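Local coordinates for protein integral membrane indolylacetylinositol arabinosyltransferase EmbB (Mycolicibacterium smegmatis MC2 155, PDB 7BVC) that probably polymerises arabinose into the arabinan of cell-wall arabinogalactan, as a membrane-embedded arabinosyltransferase that binds the drug ethambutol, at residues Trp58-Leu71 with Ile189-Pro201. Residues are numbered along the deposited sequence; the frame is centred on the assembly and turned at random.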
loop_
_atom_site.group_PDB
_atom_site.type_symbol
_atom_site.label_atom_id
_atom_site.label_comp_id
_atom_site.label_asym_id
_atom_site.label_seq_id
_atom_site.Cartn_x
_atom_site.Cartn_y
_atom_site.Cartn_z
ATOM N N TRP B 58 -49.032 8.487 7.735
ATOM C CA TRP B 58 -49.036 9.890 7.303
ATOM C C TRP B 58 -50.365 10.207 6.658
ATOM O O TRP B 58 -50.534 9.874 5.562
ATOM C CB TRP B 58 -47.883 10.146 6.355
ATOM C CG TRP B 58 -47.883 11.521 5.778
ATOM C CD1 TRP B 58 -47.531 12.679 6.393
ATOM C CD2 TRP B 58 -48.236 11.868 4.436
ATOM N NE1 TRP B 58 -47.660 13.719 5.530
ATOM C CE2 TRP B 58 -48.078 13.249 4.324
ATOM C CE3 TRP B 58 -48.673 11.145 3.330
ATOM C CZ2 TRP B 58 -48.346 13.911 3.142
ATOM C CZ3 TRP B 58 -48.921 11.798 2.157
ATOM C CH2 TRP B 58 -48.766 13.167 2.071
ATOM N N PRO B 59 -51.289 10.933 7.287
ATOM C CA PRO B 59 -51.163 12.356 7.467
ATOM C C PRO B 59 -51.161 12.932 8.897
ATOM O O PRO B 59 -51.355 14.075 9.025
ATOM C CB PRO B 59 -52.371 12.713 6.607
ATOM C CG PRO B 59 -53.384 11.680 6.987
ATOM C CD PRO B 59 -52.621 10.521 7.587
ATOM N N GLN B 60 -50.921 12.121 9.916
ATOM C CA GLN B 60 -50.802 12.529 11.342
ATOM C C GLN B 60 -52.077 13.142 11.948
ATOM O O GLN B 60 -52.620 12.562 12.891
ATOM C CB GLN B 60 -49.559 13.383 11.569
ATOM C CG GLN B 60 -48.343 12.919 10.796
ATOM C CD GLN B 60 -47.706 11.742 11.469
ATOM O OE1 GLN B 60 -48.307 11.086 12.279
ATOM N NE2 GLN B 60 -46.486 11.446 11.121
ATOM N N GLN B 61 -52.562 14.264 11.441
ATOM C CA GLN B 61 -53.700 14.948 12.051
ATOM C C GLN B 61 -54.552 15.623 10.984
ATOM O O GLN B 61 -54.968 16.775 11.119
ATOM C CB GLN B 61 -53.231 15.964 13.088
ATOM C CG GLN B 61 -52.367 15.375 14.195
ATOM C CD GLN B 61 -53.119 14.398 15.077
ATOM O OE1 GLN B 61 -54.350 14.380 15.101
ATOM N NE2 GLN B 61 -52.379 13.574 15.809
ATOM N N GLY B 62 -54.827 14.899 9.902
ATOM C CA GLY B 62 -55.660 15.434 8.843
ATOM C C GLY B 62 -55.086 16.639 8.136
ATOM O O GLY B 62 -55.836 17.398 7.518
ATOM N N ARG B 63 -53.773 16.838 8.207
ATOM C CA ARG B 63 -53.110 17.955 7.552
ATOM C C ARG B 63 -51.996 17.414 6.672
ATOM O O ARG B 63 -51.186 16.598 7.124
ATOM C CB ARG B 63 -52.550 18.948 8.575
ATOM C CG ARG B 63 -52.044 18.304 9.854
ATOM C CD ARG B 63 -51.518 19.352 10.821
ATOM N NE ARG B 63 -51.297 18.808 12.159
ATOM C CZ ARG B 63 -50.163 18.241 12.556
ATOM N NH1 ARG B 63 -49.141 18.139 11.717
ATOM N NH2 ARG B 63 -50.051 17.774 13.792
ATOM N N LEU B 64 -51.954 17.870 5.425
ATOM C CA LEU B 64 -50.974 17.383 4.455
ATOM C C LEU B 64 -49.660 18.153 4.546
ATOM O O LEU B 64 -49.153 18.679 3.557
ATOM C CB LEU B 64 -51.558 17.456 3.051
ATOM C CG LEU B 64 -52.702 16.485 2.756
ATOM C CD1 LEU B 64 -53.258 16.715 1.363
ATOM C CD2 LEU B 64 -52.235 15.051 2.918
ATOM N N ASP B 65 -49.098 18.217 5.748
ATOM C CA ASP B 65 -47.810 18.855 5.963
ATOM C C ASP B 65 -46.693 17.825 5.856
ATOM O O ASP B 65 -46.881 16.644 6.162
ATOM C CB ASP B 65 -47.761 19.536 7.330
ATOM C CG ASP B 65 -48.783 20.647 7.464
ATOM O OD1 ASP B 65 -49.173 21.226 6.428
ATOM O OD2 ASP B 65 -49.193 20.945 8.605
ATOM N N ASN B 66 -45.526 18.285 5.414
ATOM C CA ASN B 66 -44.373 17.406 5.301
ATOM C C ASN B 66 -43.983 16.862 6.673
ATOM O O ASN B 66 -44.332 17.419 7.716
ATOM C CB ASN B 66 -43.193 18.145 4.672
ATOM C CG ASN B 66 -43.496 18.637 3.272
ATOM O OD1 ASN B 66 -44.255 18.013 2.534
ATOM N ND2 ASN B 66 -42.897 19.759 2.897
ATOM N N VAL B 67 -43.249 15.755 6.662
ATOM C CA VAL B 67 -42.851 15.068 7.885
ATOM C C VAL B 67 -41.426 14.560 7.712
ATOM O O VAL B 67 -41.054 14.088 6.633
ATOM C CB VAL B 67 -43.823 13.914 8.217
ATOM C CG1 VAL B 67 -43.187 12.915 9.157
ATOM C CG2 VAL B 67 -45.103 14.458 8.828
ATOM N N THR B 68 -40.624 14.670 8.767
ATOM C CA THR B 68 -39.260 14.159 8.770
ATOM C C THR B 68 -39.131 13.057 9.815
ATOM O O THR B 68 -39.662 13.176 10.925
ATOM C CB THR B 68 -38.248 15.285 9.022
ATOM O OG1 THR B 68 -36.919 14.799 8.797
ATOM C CG2 THR B 68 -38.360 15.841 10.431
ATOM N N ALA B 69 -38.463 11.968 9.437
ATOM C CA ALA B 69 -38.228 10.833 10.321
ATOM C C ALA B 69 -37.092 9.984 9.766
ATOM O O ALA B 69 -37.333 8.883 9.257
ATOM C CB ALA B 69 -39.494 9.992 10.479
ATOM N N PRO B 70 -35.847 10.454 9.846
ATOM C CA PRO B 70 -34.735 9.742 9.197
ATOM C C PRO B 70 -34.426 8.432 9.907
ATOM O O PRO B 70 -34.130 8.415 11.102
ATOM C CB PRO B 70 -33.572 10.732 9.302
ATOM C CG PRO B 70 -33.922 11.628 10.421
ATOM C CD PRO B 70 -35.412 11.705 10.487
ATOM N N LEU B 71 -34.492 7.335 9.160
ATOM C CA LEU B 71 -34.230 6.017 9.716
ATOM C C LEU B 71 -32.734 5.742 9.765
ATOM O O LEU B 71 -31.989 6.117 8.857
ATOM C CB LEU B 71 -34.929 4.936 8.891
ATOM C CG LEU B 71 -36.422 5.122 8.626
ATOM C CD1 LEU B 71 -37.022 3.841 8.089
ATOM C CD2 LEU B 71 -37.142 5.562 9.883
ATOM N N ILE B 189 -35.932 5.705 3.543
ATOM C CA ILE B 189 -36.900 6.600 4.163
ATOM C C ILE B 189 -36.176 7.705 4.913
ATOM O O ILE B 189 -35.275 7.453 5.719
ATOM C CB ILE B 189 -37.842 5.824 5.101
ATOM C CG1 ILE B 189 -38.495 4.661 4.358
ATOM C CG2 ILE B 189 -38.904 6.749 5.669
ATOM C CD1 ILE B 189 -39.519 5.086 3.352
ATOM N N VAL B 190 -36.574 8.943 4.630
ATOM C CA VAL B 190 -36.196 10.095 5.442
ATOM C C VAL B 190 -37.403 10.835 5.991
ATOM O O VAL B 190 -37.328 11.415 7.091
ATOM C CB VAL B 190 -35.297 11.052 4.622
ATOM C CG1 VAL B 190 -35.224 12.430 5.245
ATOM C CG2 VAL B 190 -33.905 10.465 4.473
ATOM N N GLY B 191 -38.540 10.793 5.308
ATOM C CA GLY B 191 -39.771 11.374 5.818
ATOM C C GLY B 191 -40.904 11.083 4.864
ATOM O O GLY B 191 -40.913 10.051 4.185
ATOM N N VAL B 192 -41.863 12.005 4.820
ATOM C CA VAL B 192 -42.917 11.996 3.813
ATOM C C VAL B 192 -43.080 13.434 3.337
ATOM O O VAL B 192 -43.458 14.311 4.124
ATOM C CB VAL B 192 -44.251 11.448 4.334
ATOM C CG1 VAL B 192 -45.213 11.280 3.178
ATOM C CG2 VAL B 192 -44.055 10.123 5.051
ATOM N N PHE B 193 -42.789 13.678 2.061
ATOM C CA PHE B 193 -42.782 15.018 1.490
ATOM C C PHE B 193 -43.702 15.044 0.281
ATOM O O PHE B 193 -43.423 14.388 -0.728
ATOM C CB PHE B 193 -41.365 15.435 1.088
ATOM C CG PHE B 193 -40.352 15.279 2.184
ATOM C CD1 PHE B 193 -40.166 16.279 3.121
ATOM C CD2 PHE B 193 -39.584 14.134 2.274
ATOM C CE1 PHE B 193 -39.233 16.137 4.128
ATOM C CE2 PHE B 193 -38.651 13.987 3.278
ATOM C CZ PHE B 193 -38.475 14.989 4.204
ATOM N N THR B 194 -44.787 15.802 0.379
ATOM C CA THR B 194 -45.776 15.920 -0.681
ATOM C C THR B 194 -45.733 17.322 -1.281
ATOM O O THR B 194 -44.916 18.163 -0.903
ATOM C CB THR B 194 -47.173 15.606 -0.145
ATOM O OG1 THR B 194 -48.113 15.605 -1.225
ATOM C CG2 THR B 194 -47.589 16.651 0.875
ATOM N N ASP B 195 -46.634 17.566 -2.235
ATOM C CA ASP B 195 -46.828 18.894 -2.787
ATOM C C ASP B 195 -48.258 19.390 -2.643
ATOM O O ASP B 195 -48.555 20.508 -3.078
ATOM C CB ASP B 195 -46.429 18.928 -4.270
ATOM C CG ASP B 195 -44.963 19.256 -4.470
ATOM O OD1 ASP B 195 -44.182 19.095 -3.512
ATOM O OD2 ASP B 195 -44.593 19.675 -5.586
ATOM N N LEU B 196 -49.149 18.597 -2.053
ATOM C CA LEU B 196 -50.518 19.022 -1.822
ATOM C C LEU B 196 -50.582 19.931 -0.597
ATOM O O LEU B 196 -49.575 20.208 0.058
ATOM C CB LEU B 196 -51.429 17.807 -1.654
ATOM C CG LEU B 196 -51.137 16.596 -2.540
ATOM C CD1 LEU B 196 -51.969 15.404 -2.103
ATOM C CD2 LEU B 196 -51.402 16.922 -3.996
ATOM N N THR B 197 -51.787 20.394 -0.277
ATOM C CA THR B 197 -51.988 21.263 0.873
ATOM C C THR B 197 -53.468 21.289 1.219
ATOM O O THR B 197 -54.322 20.915 0.410
ATOM C CB THR B 197 -51.477 22.684 0.607
ATOM O OG1 THR B 197 -51.527 23.447 1.819
ATOM C CG2 THR B 197 -52.328 23.368 -0.454
ATOM N N GLY B 198 -53.758 21.734 2.438
ATOM C CA GLY B 198 -55.117 21.838 2.906
ATOM C C GLY B 198 -55.551 20.616 3.687
ATOM O O GLY B 198 -54.734 19.915 4.294
ATOM N N PRO B 199 -56.852 20.339 3.690
ATOM C CA PRO B 199 -57.351 19.146 4.380
ATOM C C PRO B 199 -57.031 17.880 3.600
ATOM O O PRO B 199 -57.138 17.836 2.371
ATOM C CB PRO B 199 -58.862 19.389 4.454
ATOM C CG PRO B 199 -59.149 20.255 3.275
ATOM C CD PRO B 199 -57.941 21.133 3.095
ATOM N N ALA B 200 -56.635 16.845 4.332
ATOM C CA ALA B 200 -56.250 15.595 3.696
ATOM C C ALA B 200 -57.479 14.879 3.143
ATOM O O ALA B 200 -58.514 14.810 3.815
ATOM C CB ALA B 200 -55.523 14.691 4.689
ATOM N N PRO B 201 -57.401 14.337 1.924
ATOM C CA PRO B 201 -58.537 13.582 1.381
ATOM C C PRO B 201 -58.736 12.260 2.100
ATOM O O PRO B 201 -57.951 11.905 2.985
ATOM C CB PRO B 201 -58.146 13.371 -0.087
ATOM C CG PRO B 201 -56.661 13.394 -0.077
ATOM C CD PRO B 201 -56.275 14.397 0.978
#
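W58 and V192 meet in the tightly packed part of this contact, where CG1 of the valine sits over one face of the indole, 3.5 Å from the centroid of the six-membered ring, in a CH-pi contact. With CG swung anti to its backbone N (chi1 175°), the tryptophan lies against the second segment, and its far edge also reaches the methyl of T194. The ring is held in its rotation by NE1, which donates within the ring plane to the carbonyl O of D65, 3.1 Å away and almost straight at 174°. A short antiparallel pairing runs beside this ring: V67 and V192 form a hydrogen-bonded pair, each N giving to the other's O at 2.9 Å, T68 faces G191 as a non-hydrogen-bonded pair, and A69 N continues the series to V190 O. At the buried far end L71 CD1 lies alongside I189 CB. N66 sets its CB beside CD1 of the F193 ring, its amide turned 59° from the ring plane, while V67 O lies over a ring face; N66 OD1 takes the backbone N-H of T194 at 3.1 Å. Both segments belong to the concanavalin-like domain, yet strand 67-68 runs antiparallel to 191-192 and parallel to 1058-1059 of the C-terminal domain, so the sheet joins the two domains. V190 and F193, flanking 191-192, bond on to T101 and G100. T194 OG1 accepts from L196 N in an ST turn and bonds to V98 O. Buried L64, at the centre of an inverse gamma turn, pushes CD1 between L196 CB and P201 CD while CD2 rests on A200 CB at 3.8 Å. Beyond it the grip slackens: G62, R63, G198 and P199 are exposed, and the one hydrogen bond across is weak, A200 N to G62 O at 3.3 Å.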